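PDB 3DRF: oligopeptide-binding protein oppA from Lactococcus lactis, which captures oligopeptides in a large, venus-fly-trap-like binding cavity and serves their uptake as the receptor of the OppABCDF ABC transporter. Local coordinates for residues Asn385-Asp391 with Tyr401-Asp405; Gly337-Asn341 with Gly375-Leu381; Arg323-Leu327 with Asn464-Ile468; Tyr301-Tyr307 with Val536-Met542. All coordinates share one frame; numbering follows the deposited sequence.

Contact 1: residues Asn385-Asp391 with Tyr401-Asp405; sequences NKLLDED and YREKD
Arg402 reaches from strand 401-404 to the flank of helix 381-390, and Leu388 receives its shaft. From CB, CG stands anti to the carbonyl carbon (chi1 -64°) and the chain runs extended to NE, which carries the head group to the helix. CD passes 3.7 Å from both CB and CD1 of Leu388. NE lies 3.6 Å from Leu388 CD1 and donates a hydrogen bond to the carbonyl of Ile436. CZ has Leu388 CB over one face of the guanidinium, toward the rim. This is a helix packed against strand 401-404, one strand further along the chain, within the family 5 solute-binding fold, the two running nearly parallel with axes 27° apart. At the tip NH2 donates to Asn385 OD1 (2.9 Å) and NH1 to Asp389 OD1 (2.8 Å) in a salt bridge. Both oxygens sit at the edge in the guanidinium plane, although NH1 meets the carboxylate from above its own plane. The two acceptors are one helical turn apart, and a water links Asp389 OD2 to NH2. Lys404 NZ grips the residue just past the helix, through Asp391 O at 2.9 Å and, in a salt bridge, Asp391 OD2 at 3.2 Å; Asp329 is its second acidic partner.

Contact 2: residues Gly337-Asn341 with Gly375-Leu381; sequences GYARN and GYEKQDL
Tyr338 and Tyr376 lay their rings together at an oblique 47°, with centroids 4.6 Å apart. CE1 of Tyr376 stands over the centre of the Tyr338 ring, 3.5 Å above its plane, while CD1 of Tyr376 rests against the backbone of Gly337, 3.6 Å from its C atom. Both tyrosines hold CG anti to the carbonyl carbon (chi1 -75° in Tyr338). From these positions the hydroxyls end close enough to share one water, which donates to Tyr376 OH; a second water joins Tyr338 OH to Gly375 O. Each hydroxyl also has a direct partner, Lys383 NZ for Tyr338 and the carbonyl of Asn531 for Tyr376. A leucine in place of Tyr338 would probably leave Tyr376 CE1 without its aromatic floor and Lys383 without the hydroxyl it binds. Beyond the rings, Asp380 N donates almost straight to Tyr338 O (2.9 Å, 172°), and Leu381 turns CD2 back to lie 4.1 Å from Ala339 CB. The Asp380 side chain caps Lys383 N. A carbonyl in the last turn of the helix 330-339 thus binds the residue that caps the helix 381-390, so one short polar junction couples the end of one helix to the start of the next.

Contact 3: residues Arg323-Leu327 with Asn464-Ile468; sequences RKTPL and NDWDI
The guanidinium of Arg323 has Trp466 O over one face, 3.1 Å above the plane and toward the rim, too poorly angled to be a hydrogen bond. Its edges do the bonding. NH1 and NH2 converge end-on upon a single oxygen, Asp467 OD1, at 3.0 and 2.9 Å, both nearly in the guanidinium plane; NH1 arrives almost along the C-O axis and NH2 from above the carboxylate. On the NE side the grip is side-on: NE donates to Asn464 OD1 (2.9 Å) and NH2 to Asn464 O (3.1 Å). The amide of Asn464 stands nearly perpendicular to the guanidinium, at 87°, so NE meets OD1 from above the carbonyl plane. An extended chain with CG anti to N (chi1 -173°) brings Arg323 across. A methionine in its place would probably leave the Asp467 carboxylate without its countercharge and the Asn464 loop free to shift. A water donates to the same Asp467 OD1 and also binds Thr325 OG1, while OD2 is held by Val412 N. Beside this polar cluster Leu327 CD1 packs 3.8 Å from Asp467 CB. Thr325 OG1 accepts from Leu327 N, an ST turn leading into the 3-10 turn at Pro326. With Asn308 completing the polar network, one arginine with several bonds joins the loop before helix 330-339 to the loop leading into strand 468-474 of the mixed sheet, within the family 5 solute-binding fold.

Contact 4: residues Tyr301-Tyr307 with Val536-Met542; sequences YISLMYY and VIPTNFM
Met305 and Ile537 form the hydrogen-bonded pair of an antiparallel strand pairing that a classic beta bulge interrupts, where Thr539 and Asn540 both face Ser303. The tight part runs from Leu304 to Tyr307. Met305 N donates to Ile537 O and Ile537 N to Met305 O, and the flanking pairs, Leu304 with Pro538 and Tyr306 with Val536, are non-hydrogen-bonded. On the face of Leu304 and Tyr306, Val536 leans on both, its CB 3.8 Å from Leu304 CD1 and its CG1 3.6 Å from Tyr306 CD1. On the other face, Met305 and Ile537 lie side by side, CE to CG1 at 3.7 Å, and Tyr307 adds its ring obliquely to the same CG1. The strand 468-474 flanks the strand 292-307 along its other edge.

At and beyond the bulge the pairing is more watery. Ser303 N donates straight to Asn540 O (3.2 Å). Ser303 O accepts from Thr539 N and, weakly, from Asn540 N, while Ser303 OG, placed between N and the carbonyl carbon (chi1 63°), takes the Asn540 N-H at 3.0 Å. One water joins Ser303 OG to Asn540 OD1; another takes the N-H of Met542 and lies 2.8 Å from Tyr301 O. Asn540 and Met542 are partly exposed. Tyr301 OH hydrogen-bonds the backbone of the bound peptide, placing this end at the binding cavity. Met542 bends at its last torsion to set CE over the centre of the Tyr301 ring in a CH-pi contact, 3.5 Å from the centroid and 6° off the ring normal, while SD makes a Met-aromatic contact over the same face, 4.3 Å from the centroid.

How the contacts relate
Contact 4 lies deepest, its centre about 12 Å from the centre of the chain, and is largely backbone pairing with apolar side chains; contact 1, its centre about 35 Å from that of the chain, depends on salt bridges at a partly exposed helix flank. Contact 3 is buried yet polar, its charges set between two loops, whereas contact 2 joins aromatic packing to ordered water. Contacts 1, 3 and 4 involve strands of one branched sheet. The helix 381-390 serves contacts 1 and 2, which touch where Leu387 CD1 lies 3.9 Å from Tyr338 CD2. Contact 2 meets contact 4 through Arg340 and Thr539, a probable hydrogen bond, and contact 3 meets contact 4 through Ile468 packed on Met305.

Contact 1: residues Asn385-Asp391 with Tyr401-Asp405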
# COMPACT_ATOMS: atom_id res chain seq x y z
N ASN A 385 21.33 6.72 23.98
CA ASN A 385 22.02 7.80 24.71
C ASN A 385 23.51 7.94 24.31
O ASN A 385 23.98 9.02 24.14
CB ASN A 385 21.83 7.61 26.25
CG ASN A 385 20.46 8.09 26.76
OD1 ASN A 385 20.06 9.16 26.54
ND2 ASN A 385 19.81 7.24 27.52
N LYS A 386 24.20 6.82 24.15
CA LYS A 386 25.61 6.81 23.72
C LYS A 386 25.75 7.47 22.33
O LYS A 386 26.59 8.27 22.15
CB LYS A 386 26.13 5.37 23.71
CG LYS A 386 27.60 5.25 23.30
CD LYS A 386 28.07 3.78 23.42
CE LYS A 386 29.45 3.54 22.94
NZ LYS A 386 29.39 3.25 21.60
N LEU A 387 24.89 7.08 21.38
CA LEU A 387 24.92 7.62 20.02
C LEU A 387 24.77 9.14 20.03
O LEU A 387 25.44 9.81 19.32
CB LEU A 387 23.80 7.00 19.16
CG LEU A 387 24.09 5.56 18.71
CD1 LEU A 387 22.82 4.91 18.22
CD2 LEU A 387 25.10 5.54 17.50
N LEU A 388 23.87 9.62 20.87
CA LEU A 388 23.60 11.06 20.94
C LEU A 388 24.77 11.81 21.61
O LEU A 388 25.15 12.82 21.15
CB LEU A 388 22.25 11.31 21.69
CG LEU A 388 21.03 10.85 20.84
CD1 LEU A 388 19.77 10.91 21.73
CD2 LEU A 388 20.92 11.75 19.60
N ASP A 389 25.31 11.23 22.69
CA ASP A 389 26.49 11.80 23.37
C ASP A 389 27.66 11.90 22.37
O ASP A 389 28.25 12.91 22.25
CB ASP A 389 26.96 10.89 24.54
CG ASP A 389 26.21 11.11 25.80
OD1 ASP A 389 25.46 12.07 25.91
OD2 ASP A 389 26.33 10.27 26.64
N GLU A 390 27.91 10.81 21.65
CA GLU A 390 29.01 10.73 20.65
C GLU A 390 28.85 11.74 19.51
O GLU A 390 29.80 12.19 18.96
CB GLU A 390 29.15 9.31 20.08
CG GLU A 390 29.69 8.29 21.07
CD GLU A 390 29.67 6.88 20.55
OE1 GLU A 390 29.01 6.56 19.57
OE2 GLU A 390 30.32 6.10 21.19
N ASP A 391 27.62 12.10 19.18
CA ASP A 391 27.32 13.03 18.09
C ASP A 391 27.20 14.49 18.54
O ASP A 391 26.86 15.30 17.81
CB ASP A 391 26.03 12.57 17.34
CG ASP A 391 25.89 13.18 15.98
OD1 ASP A 391 26.81 13.20 15.23
OD2 ASP A 391 24.87 13.76 15.72
N TYR A 401 16.61 17.83 28.27
CA TYR A 401 16.71 17.60 26.82
C TYR A 401 18.08 18.01 26.30
O TYR A 401 18.77 18.85 26.86
CB TYR A 401 15.59 18.35 26.09
CG TYR A 401 14.20 17.89 26.50
CD1 TYR A 401 13.73 16.64 26.16
CD2 TYR A 401 13.41 18.68 27.27
CE1 TYR A 401 12.46 16.23 26.50
CE2 TYR A 401 12.17 18.28 27.65
CZ TYR A 401 11.71 17.04 27.28
OH TYR A 401 10.44 16.59 27.66
N ARG A 402 18.43 17.38 25.19
CA ARG A 402 19.73 17.59 24.54
C ARG A 402 19.76 18.78 23.60
O ARG A 402 18.74 19.19 23.12
CB ARG A 402 20.13 16.32 23.79
CG ARG A 402 20.37 15.09 24.74
CD ARG A 402 20.59 13.83 23.89
NE ARG A 402 20.78 12.65 24.74
CZ ARG A 402 21.92 12.30 25.32
NH1 ARG A 402 22.99 13.02 25.08
NH2 ARG A 402 22.02 11.21 26.03
N GLU A 403 20.97 19.32 23.41
CA GLU A 403 21.20 20.50 22.59
C GLU A 403 22.54 20.34 21.84
O GLU A 403 23.42 19.72 22.30
CB GLU A 403 21.29 21.76 23.47
CG GLU A 403 20.10 22.02 24.39
CD GLU A 403 20.27 23.25 25.27
OE1 GLU A 403 21.26 23.93 25.06
OE2 GLU A 403 19.45 23.48 26.07
N LYS A 404 22.63 20.99 20.70
CA LYS A 404 23.85 21.05 19.92
C LYS A 404 24.01 22.48 19.43
O LYS A 404 23.18 22.94 18.68
CB LYS A 404 23.81 20.08 18.75
CG LYS A 404 25.13 20.10 17.92
CD LYS A 404 25.05 19.25 16.68
CE LYS A 404 25.30 17.82 17.05
NZ LYS A 404 25.55 16.91 15.85
N ASP A 405 25.05 23.15 19.89
CA ASP A 405 25.32 24.54 19.58
C ASP A 405 24.09 25.40 19.77
O ASP A 405 23.75 26.18 18.91
CB ASP A 405 25.84 24.67 18.15
CG ASP A 405 26.48 26.06 17.88
OD1 ASP A 405 27.00 26.72 18.81
OD2 ASP A 405 26.38 26.47 16.72
O HOH W 1 24.05 9.85 27.99

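Contact 2: residues Gly337-Asn341 with Gly375-Leu381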
# COMPACT_ATOMS: atom_id res chain seq x y z
N GLY A 337 15.16 5.40 16.86
CA GLY A 337 14.74 4.00 16.63
C GLY A 337 15.03 3.06 17.82
O GLY A 337 14.19 2.37 18.23
N TYR A 338 16.24 3.17 18.37
CA TYR A 338 16.61 2.30 19.52
C TYR A 338 15.80 2.60 20.79
O TYR A 338 15.68 1.76 21.63
CB TYR A 338 18.12 2.36 19.83
CG TYR A 338 18.97 1.60 18.83
CD1 TYR A 338 18.80 0.23 18.65
CD2 TYR A 338 19.95 2.25 18.08
CE1 TYR A 338 19.57 -0.49 17.72
CE2 TYR A 338 20.73 1.53 17.15
CZ TYR A 338 20.52 0.17 16.99
OH TYR A 338 21.30 -0.51 16.08
N ALA A 339 15.31 3.80 20.91
CA ALA A 339 14.60 4.23 22.17
C ALA A 339 13.15 3.68 22.23
O ALA A 339 12.58 3.59 23.26
CB ALA A 339 14.55 5.74 22.23
N ARG A 340 12.54 3.35 21.09
CA ARG A 340 11.17 2.81 21.15
C ARG A 340 11.15 1.41 21.80
O ARG A 340 12.09 0.69 21.76
CB ARG A 340 10.49 2.70 19.74
CG ARG A 340 10.18 4.08 19.09
CD ARG A 340 9.17 3.92 17.93
NE ARG A 340 9.69 3.02 16.89
CZ ARG A 340 8.96 2.63 15.86
NH1 ARG A 340 9.48 1.82 14.99
NH2 ARG A 340 7.72 3.06 15.74
N ASN A 341 10.00 1.13 22.43
CA ASN A 341 9.72 -0.15 23.02
C ASN A 341 8.60 -0.90 22.29
O ASN A 341 7.58 -1.20 22.83
CB ASN A 341 9.34 0.04 24.52
CG ASN A 341 8.18 0.99 24.73
OD1 ASN A 341 7.86 1.78 23.94
ND2 ASN A 341 7.54 0.84 25.88
N GLY A 375 17.60 -5.27 13.36
CA GLY A 375 17.04 -3.94 13.26
C GLY A 375 16.86 -3.32 14.64
O GLY A 375 17.73 -3.39 15.46
N TYR A 376 15.69 -2.77 14.86
CA TYR A 376 15.37 -1.94 16.05
C TYR A 376 14.29 -2.65 16.86
O TYR A 376 13.61 -2.04 17.65
CB TYR A 376 14.94 -0.49 15.63
CG TYR A 376 16.06 0.23 14.87
CD1 TYR A 376 16.99 1.05 15.53
CD2 TYR A 376 16.24 -0.01 13.50
CE1 TYR A 376 18.02 1.65 14.82
CE2 TYR A 376 17.26 0.59 12.82
CZ TYR A 376 18.16 1.40 13.48
OH TYR A 376 19.20 1.99 12.83
N GLU A 377 14.21 -3.96 16.67
CA GLU A 377 13.17 -4.77 17.34
C GLU A 377 13.36 -4.96 18.87
O GLU A 377 12.48 -5.39 19.54
CB GLU A 377 13.02 -6.14 16.63
CG GLU A 377 14.27 -7.06 16.69
CD GLU A 377 15.33 -6.82 15.60
OE1 GLU A 377 15.21 -5.88 14.89
OE2 GLU A 377 16.28 -7.57 15.55
N LYS A 378 14.57 -4.62 19.35
CA LYS A 378 14.88 -4.64 20.78
C LYS A 378 15.21 -3.23 21.25
O LYS A 378 16.04 -2.59 20.71
CB LYS A 378 16.09 -5.57 21.04
CG LYS A 378 16.55 -5.66 22.47
CD LYS A 378 17.61 -6.71 22.59
CE LYS A 378 18.10 -6.88 24.07
NZ LYS A 378 16.97 -7.10 25.00
N GLN A 379 14.51 -2.78 22.29
CA GLN A 379 14.79 -1.46 22.86
C GLN A 379 16.24 -1.43 23.38
O GLN A 379 16.68 -2.37 23.96
CB GLN A 379 13.81 -1.13 24.00
CG GLN A 379 14.00 0.33 24.49
CD GLN A 379 13.02 0.71 25.62
OE1 GLN A 379 12.53 1.79 25.68
NE2 GLN A 379 12.82 -0.20 26.51
N ASP A 380 16.95 -0.35 23.11
CA ASP A 380 18.31 -0.16 23.65
C ASP A 380 18.50 1.32 23.98
O ASP A 380 19.10 2.07 23.27
CB ASP A 380 19.37 -0.71 22.68
CG ASP A 380 20.73 -0.88 23.34
OD1 ASP A 380 20.93 -0.30 24.37
OD2 ASP A 380 21.49 -1.63 22.77
N LEU A 381 18.03 1.69 25.16
CA LEU A 381 18.14 3.08 25.63
C LEU A 381 19.60 3.49 25.88
O LEU A 381 19.98 4.55 25.61
CB LEU A 381 17.31 3.28 26.93
CG LEU A 381 15.80 3.19 26.70
CD1 LEU A 381 15.13 3.06 28.09
CD2 LEU A 381 15.28 4.45 26.03
O HOH W 2 20.47 -2.95 15.37
O HOH W 3 21.66 1.05 13.74
O HOH W 4 11.86 -1.27 19.79
O HOH W 5 11.37 -0.91 15.53

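Contact 3: residues Arg323-Leu327 with Asn464-Ile468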
# COMPACT_ATOMS: atom_id res chain seq x y z
N ARG A 323 16.15 18.78 3.37
CA ARG A 323 15.52 19.42 4.53
C ARG A 323 16.52 19.62 5.64
O ARG A 323 17.22 18.75 6.00
CB ARG A 323 14.34 18.56 5.02
CG ARG A 323 13.49 19.22 6.15
CD ARG A 323 12.16 18.52 6.38
NE ARG A 323 11.42 19.15 7.47
CZ ARG A 323 11.42 18.75 8.72
NH1 ARG A 323 12.09 17.67 9.09
NH2 ARG A 323 10.75 19.46 9.63
N LYS A 324 16.49 20.82 6.23
CA LYS A 324 17.37 21.15 7.36
C LYS A 324 16.69 20.69 8.64
O LYS A 324 15.65 21.12 8.93
CB LYS A 324 17.69 22.65 7.39
CG LYS A 324 18.54 23.02 6.24
CD LYS A 324 19.02 24.45 6.26
CE LYS A 324 19.61 24.76 4.90
NZ LYS A 324 18.52 24.77 3.96
N THR A 325 17.31 19.75 9.34
CA THR A 325 16.70 19.16 10.53
C THR A 325 17.76 18.37 11.34
O THR A 325 18.63 17.83 10.76
CB THR A 325 15.52 18.20 10.13
OG1 THR A 325 15.08 17.45 11.25
CG2 THR A 325 15.87 17.19 8.99
N PRO A 326 17.61 18.26 12.66
CA PRO A 326 18.48 17.36 13.43
C PRO A 326 18.50 15.92 12.88
O PRO A 326 19.43 15.20 13.05
CB PRO A 326 17.89 17.43 14.84
CG PRO A 326 17.33 18.87 14.92
CD PRO A 326 16.68 18.98 13.56
N LEU A 327 17.40 15.54 12.22
CA LEU A 327 17.29 14.21 11.61
C LEU A 327 18.23 13.96 10.44
O LEU A 327 18.32 12.88 10.00
CB LEU A 327 15.84 13.90 11.20
CG LEU A 327 14.93 13.72 12.45
CD1 LEU A 327 13.42 13.80 12.00
CD2 LEU A 327 15.20 12.47 13.22
N ASN A 464 6.75 20.69 5.44
CA ASN A 464 7.96 20.90 6.16
C ASN A 464 7.71 20.96 7.65
O ASN A 464 8.58 21.27 8.35
CB ASN A 464 8.58 22.23 5.69
CG ASN A 464 10.05 22.24 5.79
OD1 ASN A 464 10.70 21.25 5.54
ND2 ASN A 464 10.60 23.38 6.17
N ASP A 465 6.52 20.63 8.10
CA ASP A 465 6.03 20.87 9.49
C ASP A 465 5.79 19.62 10.33
O ASP A 465 5.07 19.62 11.27
CB ASP A 465 4.77 21.73 9.43
CG ASP A 465 3.57 21.01 8.76
OD1 ASP A 465 3.73 19.87 8.27
OD2 ASP A 465 2.48 21.60 8.74
N TRP A 466 6.40 18.53 9.89
CA TRP A 466 6.48 17.31 10.67
C TRP A 466 7.91 16.75 10.54
O TRP A 466 8.60 16.99 9.60
CB TRP A 466 5.43 16.27 10.22
CG TRP A 466 5.67 15.76 8.79
CD1 TRP A 466 5.28 16.36 7.64
CD2 TRP A 466 6.34 14.54 8.42
NE1 TRP A 466 5.66 15.58 6.55
CE2 TRP A 466 6.32 14.48 7.01
CE3 TRP A 466 6.97 13.53 9.13
CZ2 TRP A 466 6.92 13.44 6.30
CZ3 TRP A 466 7.57 12.51 8.43
CH2 TRP A 466 7.52 12.46 7.03
N ASP A 467 8.29 16.01 11.58
CA ASP A 467 9.58 15.34 11.63
C ASP A 467 9.53 13.81 11.63
O ASP A 467 10.33 13.19 10.98
CB ASP A 467 10.36 15.81 12.88
CG ASP A 467 10.59 17.32 12.87
OD1 ASP A 467 11.26 17.74 11.94
OD2 ASP A 467 10.10 17.99 13.77
N ILE A 468 8.61 13.26 12.41
CA ILE A 468 8.45 11.79 12.56
C ILE A 468 6.99 11.51 12.26
O ILE A 468 6.13 12.23 12.67
CB ILE A 468 8.73 11.36 14.02
CG1 ILE A 468 10.15 11.77 14.49
CG2 ILE A 468 8.55 9.81 14.21
CD1 ILE A 468 10.31 11.64 16.06
O HOH W 6 13.45 19.24 12.56

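Contact 4: residues Tyr301-Tyr307 with Val536-Met542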
# COMPACT_ATOMS: atom_id res chain seq x y z
N TYR A 301 2.21 -7.07 4.68
CA TYR A 301 2.12 -5.80 5.46
C TYR A 301 3.44 -5.44 6.09
O TYR A 301 4.18 -6.28 6.52
CB TYR A 301 1.07 -6.01 6.59
CG TYR A 301 0.88 -4.86 7.61
CD1 TYR A 301 -0.10 -3.93 7.45
CD2 TYR A 301 1.69 -4.77 8.73
CE1 TYR A 301 -0.30 -2.94 8.43
CE2 TYR A 301 1.52 -3.80 9.66
CZ TYR A 301 0.53 -2.90 9.50
OH TYR A 301 0.32 -1.93 10.44
N ILE A 302 3.65 -4.12 6.19
CA ILE A 302 4.71 -3.57 7.02
C ILE A 302 4.21 -2.26 7.56
O ILE A 302 3.57 -1.46 6.87
CB ILE A 302 6.05 -3.35 6.20
CG1 ILE A 302 7.24 -2.87 7.06
CG2 ILE A 302 5.91 -2.35 5.02
CD1 ILE A 302 7.66 -3.87 8.06
N SER A 303 4.52 -2.03 8.82
CA SER A 303 4.48 -0.68 9.41
C SER A 303 5.91 -0.18 9.70
O SER A 303 6.75 -0.95 9.97
CB SER A 303 3.57 -0.55 10.64
OG SER A 303 4.08 -1.39 11.69
N LEU A 304 6.07 1.12 9.65
CA LEU A 304 7.38 1.75 9.74
C LEU A 304 7.26 3.19 10.15
O LEU A 304 6.30 3.83 9.94
CB LEU A 304 8.17 1.60 8.41
CG LEU A 304 7.67 2.48 7.27
CD1 LEU A 304 8.72 2.39 6.15
CD2 LEU A 304 6.26 2.02 6.72
N MET A 305 8.30 3.62 10.82
CA MET A 305 8.42 5.00 11.21
C MET A 305 9.28 5.77 10.17
O MET A 305 10.35 5.38 9.81
CB MET A 305 9.11 5.03 12.60
CG MET A 305 9.27 6.46 13.18
SD MET A 305 9.68 6.46 14.98
CE MET A 305 11.31 5.64 14.95
N TYR A 306 8.75 6.89 9.70
CA TYR A 306 9.39 7.76 8.71
C TYR A 306 9.97 9.00 9.35
O TYR A 306 9.37 9.57 10.23
CB TYR A 306 8.32 8.28 7.72
CG TYR A 306 7.87 7.26 6.67
CD1 TYR A 306 8.50 7.19 5.40
CD2 TYR A 306 6.86 6.38 6.93
CE1 TYR A 306 8.10 6.28 4.42
CE2 TYR A 306 6.44 5.47 5.94
CZ TYR A 306 7.07 5.44 4.72
OH TYR A 306 6.64 4.50 3.80
N TYR A 307 11.10 9.44 8.79
CA TYR A 307 11.70 10.75 9.11
C TYR A 307 11.57 11.67 7.88
O TYR A 307 11.85 11.26 6.78
CB TYR A 307 13.16 10.56 9.48
CG TYR A 307 13.40 9.70 10.72
CD1 TYR A 307 12.72 9.94 11.93
CD2 TYR A 307 14.30 8.64 10.66
CE1 TYR A 307 12.97 9.17 13.05
CE2 TYR A 307 14.58 7.86 11.79
CZ TYR A 307 13.89 8.15 12.97
OH TYR A 307 14.16 7.42 14.09
N VAL A 536 14.19 5.30 7.47
CA VAL A 536 12.94 4.78 8.03
C VAL A 536 13.35 3.67 9.01
O VAL A 536 14.41 3.12 8.89
CB VAL A 536 12.00 4.23 6.91
CG1 VAL A 536 11.60 5.36 5.92
CG2 VAL A 536 12.66 3.04 6.17
N ILE A 537 12.47 3.41 9.95
CA ILE A 537 12.69 2.36 10.95
C ILE A 537 11.50 1.36 10.86
O ILE A 537 10.39 1.70 11.02
CB ILE A 537 12.72 2.96 12.39
CG1 ILE A 537 13.74 4.13 12.56
CG2 ILE A 537 12.98 1.84 13.44
CD1 ILE A 537 15.22 3.73 12.35
N PRO A 538 11.82 0.08 10.62
CA PRO A 538 10.73 -0.92 10.53
C PRO A 538 10.04 -1.02 11.90
O PRO A 538 10.69 -0.99 12.89
CB PRO A 538 11.46 -2.23 10.23
CG PRO A 538 12.82 -1.80 9.66
CD PRO A 538 13.15 -0.54 10.39
N THR A 539 8.75 -1.17 11.92
CA THR A 539 7.98 -1.27 13.19
C THR A 539 7.47 -2.71 13.42
O THR A 539 7.99 -3.43 14.18
CB THR A 539 6.88 -0.17 13.24
OG1 THR A 539 7.53 1.08 13.02
CG2 THR A 539 6.22 -0.17 14.64
N ASN A 540 6.40 -3.06 12.71
CA ASN A 540 5.75 -4.40 12.85
C ASN A 540 5.48 -5.18 11.55
O ASN A 540 5.23 -4.64 10.49
CB ASN A 540 4.40 -4.26 13.54
CG ASN A 540 4.51 -4.00 15.03
OD1 ASN A 540 3.82 -3.19 15.55
ND2 ASN A 540 5.32 -4.69 15.64
N PHE A 541 5.54 -6.50 11.71
CA PHE A 541 4.90 -7.48 10.85
C PHE A 541 3.61 -7.90 11.56
O PHE A 541 3.48 -7.73 12.74
CB PHE A 541 5.80 -8.71 10.65
CG PHE A 541 7.20 -8.41 10.07
CD1 PHE A 541 7.42 -7.50 9.03
CD2 PHE A 541 8.25 -9.10 10.55
CE1 PHE A 541 8.73 -7.32 8.52
CE2 PHE A 541 9.50 -8.91 10.03
CZ PHE A 541 9.72 -8.02 9.03
N MET A 542 2.70 -8.48 10.79
CA MET A 542 1.39 -8.84 11.33
C MET A 542 0.77 -10.05 10.68
O MET A 542 1.11 -10.43 9.59
CB MET A 542 0.41 -7.64 11.12
CG MET A 542 -0.69 -7.43 12.17
SD MET A 542 -1.20 -5.70 12.01
CE MET A 542 -1.71 -5.67 10.34
O HOH W 7 3.42 -8.53 7.99
O HOH W 8 2.68 -0.77 14.01